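Local coordinates for aac(6')-Ii (Enterococcus faecium, PDB 1N71), which acetylates the 6'-amino group of aminoglycoside antibiotics with acetyl-coenzyme A as donor, giving the bacterium resistance to these drugs, at the interface of chains A and B. Coordinates in Å, arbitrary orientation; residue numbers count along the deposited sequence, not the author numbering. Chains: chain A/B, aac(6')-Ii.

The interface of chains A and B. Residues chain A 69, 105-106, 174, 178; chain B 159-161, 163-164.
B:Trp164 lays its indole between A:Ile105 on one side and the C-terminal tail of chain A at A:Arg178 on the other. The gamma-methyl CG2 of A:Ile105 sits over one face of the six-membered ring, 3.8 Å from the ring centroid and displaced toward the rim, a CH-pi contact. The isoleucine branches divide the work: CG2, anti to the backbone N, goes to the indole, while the extended arm carries CD1 on to the backbone of B:Gly163, packing tightly at 3.5 Å from its CA. The far corner of the indole, CH2, meets the methyl CG2 of A:Thr174 at 3.3 Å. A:Arg178 runs its CA, CB and CG past CH2, CZ3 and CE3, so the aliphatic stem makes much of this contact; its guanidinium stands nearly upright to the ring plane, 80° between them, and does not stack.

A:Thr174 also has a polar branch. With OG1 anti to the carbonyl carbon (chi1 -78°), the hydroxyl takes a hydrogen bond from the side-chain amide ND2 of B:Asn160 at 2.9 Å, lying almost in the amide plane. The same OG1 touches water 1, at a longer 3.2 Å. That water is also bound by the hydroxyl OG1 of A:Thr106, and the carbonyl O of B:Pro159 lies 2.8 Å from the O of water 1. The water thus ties two strand residues of chain A, from 106-112 and 168-174, to the loop of chain B. At the other end of the patch, the hydroxyl OG1 of A:Thr69 donates to the carbonyl O of B:Ala161 at 2.6 Å. Its approach to the carbonyl is bent, and tilted 24° from the carbonyl plane.

B:Asn160 adopts positive backbone phi in the turn that presents these groups. The patch fits the loop after strand 153-158 of one GNAT subunit onto strand ends and tail of the other; its two-fold twin repeats the fit, helping hold together what is probably the enzyme's dimer.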
loop_
_atom_site.group_PDB
_atom_site.type_symbol
_atom_site.label_atom_id
_atom_site.label_comp_id
_atom_site.label_asym_id
_atom_site.label_seq_id
_atom_site.Cartn_x
_atom_site.Cartn_y
_atom_site.Cartn_z
ATOM N N THR A 69 -4.434 9.181 10.395
ATOM C CA THR A 69 -4.752 10.000 9.230
ATOM C C THR A 69 -5.056 9.299 7.908
ATOM O O THR A 69 -5.992 9.684 7.211
ATOM C CB THR A 69 -3.608 10.998 8.970
ATOM O OG1 THR A 69 -2.378 10.275 8.847
ATOM C CG2 THR A 69 -3.496 11.998 10.118
ATOM N N ILE A 105 -8.190 11.448 7.772
ATOM C CA ILE A 105 -8.163 12.522 6.785
ATOM C C ILE A 105 -8.404 12.002 5.371
ATOM O O ILE A 105 -9.142 12.599 4.587
ATOM C CB ILE A 105 -6.778 13.214 6.759
ATOM C CG1 ILE A 105 -6.410 13.727 8.151
ATOM C CG2 ILE A 105 -6.782 14.333 5.740
ATOM C CD1 ILE A 105 -5.063 14.412 8.198
ATOM N N THR A 106 -7.759 10.894 5.042
ATOM C CA THR A 106 -7.887 10.346 3.702
ATOM C C THR A 106 -8.027 8.835 3.676
ATOM O O THR A 106 -7.531 8.124 4.549
ATOM C CB THR A 106 -6.669 10.717 2.839
ATOM O OG1 THR A 106 -6.816 10.145 1.531
ATOM C CG2 THR A 106 -5.402 10.166 3.455
ATOM N N THR A 174 -9.838 12.705 0.122
ATOM C CA THR A 174 -9.658 13.315 1.428
ATOM C C THR A 174 -11.114 13.533 1.831
ATOM O O THR A 174 -11.878 14.183 1.118
ATOM C CB THR A 174 -8.856 14.613 1.314
ATOM O OG1 THR A 174 -7.467 14.279 1.154
ATOM C CG2 THR A 174 -9.032 15.470 2.549
ATOM N N ARG A 178 -10.674 20.884 4.299
ATOM C CA ARG A 178 -9.284 21.248 4.458
ATOM C C ARG A 178 -9.165 22.516 5.326
ATOM O O ARG A 178 -9.958 23.444 5.203
ATOM C CB ARG A 178 -8.698 21.459 3.062
ATOM C CG ARG A 178 -7.256 21.838 2.999
ATOM C CD ARG A 178 -6.849 22.124 1.557
ATOM N NE ARG A 178 -5.523 22.715 1.551
ATOM C CZ ARG A 178 -4.404 22.023 1.718
ATOM N NH1 ARG A 178 -4.452 20.706 1.878
ATOM N NH2 ARG A 178 -3.244 22.659 1.782
ATOM N N PRO B 159 -1.964 12.133 -1.215
ATOM C CA PRO B 159 -2.087 13.423 -0.530
ATOM C C PRO B 159 -2.605 13.295 0.899
ATOM O O PRO B 159 -3.527 12.520 1.166
ATOM C CB PRO B 159 -3.069 14.193 -1.414
ATOM C CG PRO B 159 -2.845 13.595 -2.785
ATOM C CD PRO B 159 -2.753 12.124 -2.463
ATOM N N ASN B 160 -2.004 14.065 1.800
ATOM C CA ASN B 160 -2.397 14.103 3.208
ATOM C C ASN B 160 -2.349 12.776 3.955
ATOM O O ASN B 160 -3.030 12.623 4.974
ATOM C CB ASN B 160 -3.812 14.677 3.327
ATOM C CG ASN B 160 -4.016 15.912 2.473
ATOM O OD1 ASN B 160 -3.247 16.870 2.546
ATOM N ND2 ASN B 160 -5.063 15.896 1.655
ATOM N N ALA B 161 -1.539 11.834 3.475
ATOM C CA ALA B 161 -1.432 10.517 4.098
ATOM C C ALA B 161 -1.075 10.543 5.583
ATOM O O ALA B 161 -1.715 9.871 6.395
ATOM C CB ALA B 161 -0.407 9.673 3.353
ATOM N N GLY B 163 -1.072 13.293 7.475
ATOM C CA GLY B 163 -1.591 14.517 8.054
ATOM C C GLY B 163 -1.647 15.500 6.901
ATOM O O GLY B 163 -1.041 15.253 5.856
ATOM N N TRP B 164 -2.358 16.608 7.065
ATOM C CA TRP B 164 -2.464 17.570 5.973
ATOM C C TRP B 164 -1.124 17.992 5.379
ATOM O O TRP B 164 -0.199 18.386 6.093
ATOM C CB TRP B 164 -3.243 18.810 6.417
ATOM C CG TRP B 164 -4.655 18.504 6.790
ATOM C CD1 TRP B 164 -5.150 18.322 8.047
ATOM C CD2 TRP B 164 -5.750 18.304 5.891
ATOM N NE1 TRP B 164 -6.490 18.022 7.988
ATOM C CE2 TRP B 164 -6.885 18.006 6.677
ATOM C CE3 TRP B 164 -5.882 18.346 4.493
ATOM C CZ2 TRP B 164 -8.144 17.754 6.111
ATOM C CZ3 TRP B 164 -7.129 18.097 3.930
ATOM C CH2 TRP B 164 -8.247 17.805 4.741
HETATM O O HOH W 1 -5.837 11.925 -0.212
#